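Local coordinates for cytoplasmic protein (Cryptococcus neoformans var. grubii serotype A, PDB 7LPO) that probably hydrolyses steryl beta-glucosides, releasing glucose from the sterol, as a fungal sterylglucosidase of glycoside hydrolase family 5, at residues S268-G273 / V519-I524; A369-W374 / P384-T389. All blocks are in the same frame, centred on the assembly; numbering follows the deposited sequence.

Contact 1 of 2, residues S268-G273 / V519-I524; sequences SINEPG and VGEIGI. With TRS (2-amino-2-hydroxymethyl-propane-1,3-diol), chain E.
Asn270 and Glu521 reach toward each other from opposite directions across the mouth of a TIM barrel, the (beta/alpha)8 fold of glycoside hydrolase family 5. Their amide and carboxylate planes lie only 14° apart, and Asn270 OD1 stands 3.3 Å from Glu521 OE2. Neither oxygen can donate to the other; Arg100 probably makes their closeness tolerable, its NH2 bonding OD1 and its NH1 forming a salt bridge with OE2. Asn270 swings its amide to the far side from its own nitrogen (chi1 -176°), and ND2 donates to a water at 3.0 Å that donates in turn to Glu521 OE2, bridging the segments. An amide suits this place because it accepts from the arginine and donates to the water.

Glu271 follows in the Asn-Glu-Pro sequence, its extended chain bringing OE2 to 3.8 Å from Glu521 OE1. The glutamates sit after strand 263-267 and on strand 518-522, consistent with the acid/base and nucleophile pair of family 5. His452 bonds Glu271 OE2, and Tyr454 bonds Glu521 OE1. A tris molecule, probably from the crystallisation liquor, sets its amine against the water and Glu521 OE1; its O1 hydroxyl lies 2.9 Å from Glu271 OE2 and 3.0 Å from Glu521 OE1, one proton within range of both.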
ATOM      1  N   SER A 268      -3.524  -4.904   8.060  1.00 19.86           N
ATOM      2  CA  SER A 268      -2.699  -4.491   9.185  1.00 19.73           C
ATOM      3  C   SER A 268      -1.960  -3.199   8.827  1.00 18.47           C
ATOM      4  O   SER A 268      -2.056  -2.686   7.710  1.00 14.50           O
ATOM      5  CB  SER A 268      -1.750  -5.613   9.598  1.00 21.85           C
ATOM      6  OG  SER A 268      -0.925  -6.024   8.540  1.00 22.91           O
ATOM      7  N   ILE A 269      -1.237  -2.644   9.800  1.00 14.14           N
ATOM      8  CA  ILE A 269      -0.594  -1.356   9.607  1.00 14.17           C
ATOM      9  C   ILE A 269       0.232  -1.375   8.337  1.00 14.18           C
ATOM     10  O   ILE A 269       1.031  -2.287   8.105  1.00 14.66           O
ATOM     11  CB  ILE A 269       0.268  -1.008  10.830  1.00 14.21           C
ATOM     12  CG1 ILE A 269       0.912   0.363  10.639  1.00 14.24           C
ATOM     13  CG2 ILE A 269       1.321  -2.056  11.077  1.00 14.23           C
ATOM     14  CD1 ILE A 269       1.463   0.943  11.936  1.00 14.28           C
ATOM     15  N   ASN A 270       0.061  -0.343   7.523  1.00 14.18           N
ATOM     16  CA  ASN A 270       0.657  -0.317   6.194  1.00 16.19           C
ATOM     17  C   ASN A 270       2.176  -0.181   6.263  1.00 15.45           C
ATOM     18  O   ASN A 270       2.700   0.640   7.021  1.00 14.26           O
ATOM     19  CB  ASN A 270       0.071   0.841   5.391  1.00 14.54           C
ATOM     20  CG  ASN A 270       0.580   0.870   3.960  1.00 16.42           C
ATOM     21  OD1 ASN A 270       0.213   0.025   3.150  1.00 16.08           O
ATOM     22  ND2 ASN A 270       1.432   1.840   3.647  1.00 18.12           N
ATOM     23  N   GLU A 271       2.876  -1.008   5.466  1.00 14.23           N
ATOM     24  CA  GLU A 271       4.323  -0.959   5.236  1.00 14.27           C
ATOM     25  C   GLU A 271       5.108  -0.496   6.454  1.00 14.31           C
ATOM     26  O   GLU A 271       5.819   0.515   6.404  1.00 14.35           O
ATOM     27  CB  GLU A 271       4.612  -0.053   4.036  1.00 14.28           C
ATOM     28  CG  GLU A 271       3.974  -0.593   2.755  1.00 18.29           C
ATOM     29  CD  GLU A 271       4.441   0.096   1.488  1.00 21.82           C
ATOM     30  OE1 GLU A 271       5.205   1.088   1.584  1.00 23.21           O
ATOM     31  OE2 GLU A 271       4.029  -0.365   0.393  1.00 21.30           O
ATOM     32  N   PRO A 272       5.050  -1.249   7.541  1.00 15.37           N
ATOM     33  CA  PRO A 272       5.636  -0.774   8.800  1.00 15.34           C
ATOM     34  C   PRO A 272       7.151  -0.662   8.734  1.00 14.40           C
ATOM     35  O   PRO A 272       7.830  -1.509   8.155  1.00 14.41           O
ATOM     36  CB  PRO A 272       5.202  -1.840   9.810  1.00 17.70           C
ATOM     37  CG  PRO A 272       4.985  -3.069   8.978  1.00 19.77           C
ATOM     38  CD  PRO A 272       4.424  -2.574   7.668  1.00 17.49           C
ATOM     39  N   GLY A 273       7.684   0.386   9.359  1.00 15.71           N
ATOM     40  CA  GLY A 273       9.124   0.543   9.427  1.00 15.70           C
ATOM     41  C   GLY A 273       9.751  -0.380  10.457  1.00 19.01           C
ATOM     42  O   GLY A 273       9.142  -0.740  11.465  1.00 15.71           O
ATOM     43  N   VAL A 519      -2.853  -8.783  -3.844  1.00 14.00           N
ATOM     44  CA  VAL A 519      -1.758  -7.822  -3.944  1.00 14.95           C
ATOM     45  C   VAL A 519      -2.339  -6.463  -3.571  1.00 14.96           C
ATOM     46  O   VAL A 519      -2.976  -5.796  -4.390  1.00 14.01           O
ATOM     47  CB  VAL A 519      -1.117  -7.810  -5.331  1.00 17.03           C
ATOM     48  CG1 VAL A 519       0.003  -6.792  -5.365  1.00 16.42           C
ATOM     49  CG2 VAL A 519      -0.597  -9.203  -5.698  1.00 19.96           C
ATOM     50  N   GLY A 520      -2.123  -6.050  -2.321  1.00 14.03           N
ATOM     51  CA  GLY A 520      -2.812  -4.879  -1.802  1.00 14.02           C
ATOM     52  C   GLY A 520      -2.418  -3.576  -2.460  1.00 14.04           C
ATOM     53  O   GLY A 520      -3.193  -2.614  -2.420  1.00 14.04           O
ATOM     54  N   GLU A 521      -1.219  -3.504  -3.016  1.00 14.07           N
ATOM     55  CA  GLU A 521      -0.792  -2.357  -3.801  1.00 14.52           C
ATOM     56  C   GLU A 521       0.043  -2.831  -4.979  1.00 14.11           C
ATOM     57  O   GLU A 521       0.930  -3.676  -4.822  1.00 14.12           O
ATOM     58  CB  GLU A 521       0.048  -1.369  -2.986  1.00 14.35           C
ATOM     59  CG  GLU A 521      -0.645  -0.715  -1.825  1.00 18.24           C
ATOM     60  CD  GLU A 521       0.211   0.389  -1.197  1.00 18.91           C
ATOM     61  OE1 GLU A 521       1.184   0.845  -1.849  1.00 16.86           O
ATOM     62  OE2 GLU A 521      -0.084   0.781  -0.046  1.00 19.54           O
ATOM     63  N   ILE A 522      -0.225  -2.254  -6.148  1.00 14.31           N
ATOM     64  CA  ILE A 522       0.585  -2.468  -7.344  1.00 14.33           C
ATOM     65  C   ILE A 522       0.261  -1.332  -8.299  1.00 15.63           C
ATOM     66  O   ILE A 522      -0.886  -0.878  -8.363  1.00 17.68           O
ATOM     67  CB  ILE A 522       0.321  -3.860  -7.972  1.00 14.90           C
ATOM     68  CG1 ILE A 522       1.160  -4.056  -9.241  1.00 14.34           C
ATOM     69  CG2 ILE A 522      -1.149  -4.059  -8.292  1.00 14.62           C
ATOM     70  CD1 ILE A 522       1.281  -5.502  -9.666  1.00 14.33           C
ATOM     71  N   GLY A 523       1.280  -0.832  -8.996  1.00 16.24           N
ATOM     72  CA  GLY A 523       1.062   0.294  -9.893  1.00 16.05           C
ATOM     73  C   GLY A 523       2.344   0.774 -10.537  1.00 14.96           C
ATOM     74  O   GLY A 523       3.423   0.224 -10.311  1.00 15.19           O
ATOM     75  N   ILE A 524       2.204   1.825 -11.345  1.00 15.15           N
ATOM     76  CA  ILE A 524       3.320   2.395 -12.105  1.00 17.94           C
ATOM     77  C   ILE A 524       3.213   3.912 -12.099  1.00 16.76           C
ATOM     78  O   ILE A 524       2.132   4.476 -11.886  1.00 15.21           O
ATOM     79  CB  ILE A 524       3.358   1.893 -13.566  1.00 15.20           C
ATOM     80  CG1 ILE A 524       2.045   2.220 -14.283  1.00 19.19           C
ATOM     81  CG2 ILE A 524       3.598   0.383 -13.626  1.00 16.04           C
ATOM     82  CD1 ILE A 524       2.097   3.425 -15.205  1.00 19.90           C
TER
HETATM   83  C   TRS E 901       3.140   3.879  -2.175  1.00 26.47           C
HETATM   84  C1  TRS E 901       4.185   3.120  -1.307  1.00 27.72           C
HETATM   85  C2  TRS E 901       3.706   3.809  -3.633  1.00 27.04           C
HETATM   86  C3  TRS E 901       3.358   5.366  -1.723  1.00 24.05           C
HETATM   87  N   TRS E 901       1.708   3.145  -1.978  1.00 27.45           N
HETATM   88  O1  TRS E 901       4.021   1.745  -1.559  1.00 29.62           O
HETATM   89  O2  TRS E 901       5.042   4.304  -3.782  1.00 27.05           O
HETATM   90  O3  TRS E 901       2.361   6.194  -2.273  1.00 23.82           O
HETATM   91  O   HOH W   1       2.008   1.989   0.661  1.00 20.57           O

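Contact 2 of 2, residues A369-W374 / P384-T389; sequences AHHGVW and PDYFST
Asp385 O is gripped twice by Ser388, from N at 2.9 Å and from OG at 2.8 Å, and this closes the type I beta turn that presents Tyr386 to Val373. The hydroxyl approaches in the carbonyl plane on a lone pair, at a C=O...OG angle of 129°; a serine is short enough to fold back onto its own turn and reinforce the backbone bond.

The tyrosine ring points away from its own amide nitrogen (chi1 -178°), across to Val373, which meets it at about a right angle. The methyl CG2 of Val373 sits over one face of the ring, 3.6 Å from the centroid of Tyr386, a CH-pi contact displaced somewhat to the CD2 side, where CG2 to Tyr386 CD2 is 3.4 Å. A branched valine suits the spot, since one methyl can press on the ring close to the backbone.

Val373 is put there by a Schellman motif that ends helix 367-370: Gly372 N bonds Ala369 O at 2.8 Å, Val373 N bonds Trp368 O, and Gly372 takes the positive phi that would press a side chain against the preceding carbonyl. His371, just before the glycine, brings CB to 3.8 Å from Tyr386 OH, while its ring is held at both nitrogens, ND1 by Ile367 O and NE2 by Lys224 N. The tyrosine hydroxyl is satisfied by Tyr221 O. At the CD2 edge of the tyrosine, Phe387 turns a face to it, CD2 of Tyr386 lying 3.5 Å above the centre of the Phe387 ring.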
ATOM      1  N   ALA A 369      22.472   7.231  22.961  1.00 16.39           N
ATOM      2  CA  ALA A 369      23.597   7.457  23.859  1.00 17.19           C
ATOM      3  C   ALA A 369      23.181   7.230  25.305  1.00 15.85           C
ATOM      4  O   ALA A 369      23.937   6.661  26.101  1.00 16.67           O
ATOM      5  CB  ALA A 369      24.138   8.877  23.679  1.00 18.96           C
ATOM      6  N   HIS A 370      21.974   7.668  25.659  1.00 17.86           N
ATOM      7  CA  HIS A 370      21.489   7.525  27.021  1.00 19.22           C
ATOM      8  C   HIS A 370      21.298   6.070  27.409  1.00 20.75           C
ATOM      9  O   HIS A 370      21.274   5.761  28.601  1.00 23.23           O
ATOM     10  CB  HIS A 370      20.175   8.285  27.182  1.00 23.38           C
ATOM     11  CG  HIS A 370      19.719   8.395  28.599  1.00 28.05           C
ATOM     12  ND1 HIS A 370      20.511   8.926  29.591  1.00 29.42           N
ATOM     13  CD2 HIS A 370      18.556   8.037  29.190  1.00 29.57           C
ATOM     14  CE1 HIS A 370      19.852   8.900  30.735  1.00 30.04           C
ATOM     15  NE2 HIS A 370      18.668   8.356  30.520  1.00 30.49           N
ATOM     16  N   HIS A 371      21.151   5.177  26.436  1.00 18.95           N
ATOM     17  CA  HIS A 371      21.102   3.747  26.684  1.00 17.49           C
ATOM     18  C   HIS A 371      22.450   3.077  26.446  1.00 17.71           C
ATOM     19  O   HIS A 371      22.523   1.847  26.431  1.00 18.23           O
ATOM     20  CB  HIS A 371      20.015   3.105  25.815  1.00 15.35           C
ATOM     21  CG  HIS A 371      18.633   3.347  26.331  1.00 16.21           C
ATOM     22  ND1 HIS A 371      17.910   4.479  26.021  1.00 16.60           N
ATOM     23  CD2 HIS A 371      17.864   2.632  27.189  1.00 15.27           C
ATOM     24  CE1 HIS A 371      16.745   4.440  26.646  1.00 15.74           C
ATOM     25  NE2 HIS A 371      16.689   3.326  27.354  1.00 15.23           N
ATOM     26  N   GLY A 372      23.515   3.858  26.268  1.00 18.90           N
ATOM     27  CA  GLY A 372      24.850   3.306  26.163  1.00 19.50           C
ATOM     28  C   GLY A 372      25.260   2.839  24.785  1.00 21.48           C
ATOM     29  O   GLY A 372      26.273   2.140  24.668  1.00 22.74           O
ATOM     30  N   VAL A 373      24.514   3.196  23.738  1.00 19.51           N
ATOM     31  CA  VAL A 373      24.892   2.779  22.392  1.00 16.35           C
ATOM     32  C   VAL A 373      26.163   3.488  21.950  1.00 15.60           C
ATOM     33  O   VAL A 373      27.029   2.885  21.305  1.00 15.62           O
ATOM     34  CB  VAL A 373      23.731   3.029  21.411  1.00 18.53           C
ATOM     35  CG1 VAL A 373      24.164   2.749  19.963  1.00 15.42           C
ATOM     36  CG2 VAL A 373      22.535   2.170  21.795  1.00 18.76           C
ATOM     37  N   TRP A 374      26.293   4.780  22.260  1.00 16.88           N
ATOM     38  CA  TRP A 374      27.488   5.522  21.890  1.00 16.69           C
ATOM     39  C   TRP A 374      27.773   6.589  22.932  1.00 17.98           C
ATOM     40  O   TRP A 374      26.928   6.922  23.763  1.00 19.48           O
ATOM     41  CB  TRP A 374      27.362   6.141  20.493  1.00 15.98           C
ATOM     42  CG  TRP A 374      26.320   7.197  20.311  1.00 15.94           C
ATOM     43  CD1 TRP A 374      24.966   7.035  20.381  1.00 16.18           C
ATOM     44  CD2 TRP A 374      26.540   8.580  19.987  1.00 15.98           C
ATOM     45  NE1 TRP A 374      24.334   8.230  20.129  1.00 16.91           N
ATOM     46  CE2 TRP A 374      25.276   9.192  19.880  1.00 15.92           C
ATOM     47  CE3 TRP A 374      27.681   9.354  19.772  1.00 17.99           C
ATOM     48  CZ2 TRP A 374      25.121  10.539  19.573  1.00 15.94           C
ATOM     49  CZ3 TRP A 374      27.526  10.695  19.473  1.00 17.12           C
ATOM     50  CH2 TRP A 374      26.255  11.275  19.379  1.00 16.64           C
ATOM     51  N   PRO A 384      28.093  -1.457  18.664  1.00 21.06           N
ATOM     52  CA  PRO A 384      27.673  -1.448  17.249  1.00 22.91           C
ATOM     53  C   PRO A 384      26.571  -2.453  16.922  1.00 22.18           C
ATOM     54  O   PRO A 384      25.778  -2.211  16.002  1.00 21.36           O
ATOM     55  CB  PRO A 384      28.966  -1.774  16.480  1.00 23.67           C
ATOM     56  CG  PRO A 384      30.096  -1.623  17.481  1.00 24.96           C
ATOM     57  CD  PRO A 384      29.514  -1.803  18.854  1.00 23.34           C
ATOM     58  N   ASP A 385      26.499  -3.572  17.637  1.00 24.72           N
ATOM     59  CA  ASP A 385      25.506  -4.610  17.379  1.00 26.35           C
ATOM     60  C   ASP A 385      24.321  -4.548  18.340  1.00 24.47           C
ATOM     61  O   ASP A 385      23.524  -5.491  18.392  1.00 26.08           O
ATOM     62  CB  ASP A 385      26.165  -5.985  17.463  1.00 31.78           C
ATOM     63  CG  ASP A 385      26.688  -6.290  18.857  1.00 39.91           C
ATOM     64  OD1 ASP A 385      26.992  -5.334  19.611  1.00 42.01           O
ATOM     65  OD2 ASP A 385      26.793  -7.484  19.202  1.00 44.74           O
ATOM     66  N   TYR A 386      24.179  -3.455  19.082  1.00 18.73           N
ATOM     67  CA  TYR A 386      23.142  -3.293  20.097  1.00 15.97           C
ATOM     68  C   TYR A 386      21.775  -3.801  19.664  1.00 17.92           C
ATOM     69  O   TYR A 386      21.085  -4.468  20.446  1.00 17.00           O
ATOM     70  CB  TYR A 386      23.045  -1.812  20.466  1.00 16.07           C
ATOM     71  CG  TYR A 386      22.051  -1.462  21.541  1.00 18.32           C
ATOM     72  CD1 TYR A 386      22.287  -1.808  22.869  1.00 18.65           C
ATOM     73  CD2 TYR A 386      20.892  -0.755  21.245  1.00 17.57           C
ATOM     74  CE1 TYR A 386      21.384  -1.477  23.871  1.00 16.99           C
ATOM     75  CE2 TYR A 386      19.987  -0.413  22.249  1.00 17.34           C
ATOM     76  CZ  TYR A 386      20.243  -0.783  23.551  1.00 16.25           C
ATOM     77  OH  TYR A 386      19.354  -0.460  24.535  1.00 17.84           O
ATOM     78  N   PHE A 387      21.375  -3.485  18.432  1.00 18.96           N
ATOM     79  CA  PHE A 387      20.027  -3.779  17.966  1.00 19.03           C
ATOM     80  C   PHE A 387      19.898  -5.138  17.278  1.00 20.80           C
ATOM     81  O   PHE A 387      18.787  -5.520  16.901  1.00 23.40           O
ATOM     82  CB  PHE A 387      19.561  -2.686  17.006  1.00 17.36           C
ATOM     83  CG  PHE A 387      19.466  -1.317  17.626  1.00 16.39           C
ATOM     84  CD1 PHE A 387      18.345  -0.939  18.350  1.00 18.94           C
ATOM     85  CD2 PHE A 387      20.489  -0.396  17.465  1.00 17.74           C
ATOM     86  CE1 PHE A 387      18.248   0.348  18.907  1.00 18.36           C
ATOM     87  CE2 PHE A 387      20.398   0.882  18.014  1.00 17.40           C
ATOM     88  CZ  PHE A 387      19.269   1.253  18.730  1.00 17.12           C
ATOM     89  N   SER A 388      20.987  -5.881  17.108  1.00 22.46           N
ATOM     90  CA  SER A 388      20.922  -7.173  16.433  1.00 25.73           C
ATOM     91  C   SER A 388      20.579  -8.328  17.367  1.00 21.81           C
ATOM     92  O   SER A 388      20.268  -9.425  16.886  1.00 20.66           O
ATOM     93  CB  SER A 388      22.255  -7.475  15.745  1.00 32.23           C
ATOM     94  OG  SER A 388      23.283  -7.655  16.706  1.00 37.35           O
ATOM     95  N   THR A 389      20.635  -8.109  18.675  1.00 20.42           N
ATOM     96  CA  THR A 389      20.388  -9.142  19.669  1.00 24.36           C
ATOM     97  C   THR A 389      19.546  -8.521  20.780  1.00 24.50           C
ATOM     98  O   THR A 389      19.111  -7.373  20.682  1.00 25.36           O
ATOM     99  CB  THR A 389      21.713  -9.704  20.213  1.00 27.76           C
ATOM    100  OG1 THR A 389      22.505  -8.638  20.763  1.00 29.23           O
ATOM    101  CG2 THR A 389      22.519 -10.400  19.105  1.00 27.91           C
TER

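How the contacts relate
The centre of contact 1 is only 2 Å from that of the chain, whereas contact 2 lies 32 Å out, and their nearest atoms are about 11 Å apart. Along the sequence contact 2 is nested within the loop that contact 1 closes, and itself falls in the long insertion between barrel strands 263-267 and 424-427. Contact 1 joins chain parts nearly 250 residues apart, whereas contact 2 joins a helix end to a turn some ten residues on. Both are buried, but differently. Acidic and amide groups dominate contact 1, linked through arginine, water and ligand; contact 2 relies on a methyl and aromatic rings, its polar atoms being tied to neighbouring backbone.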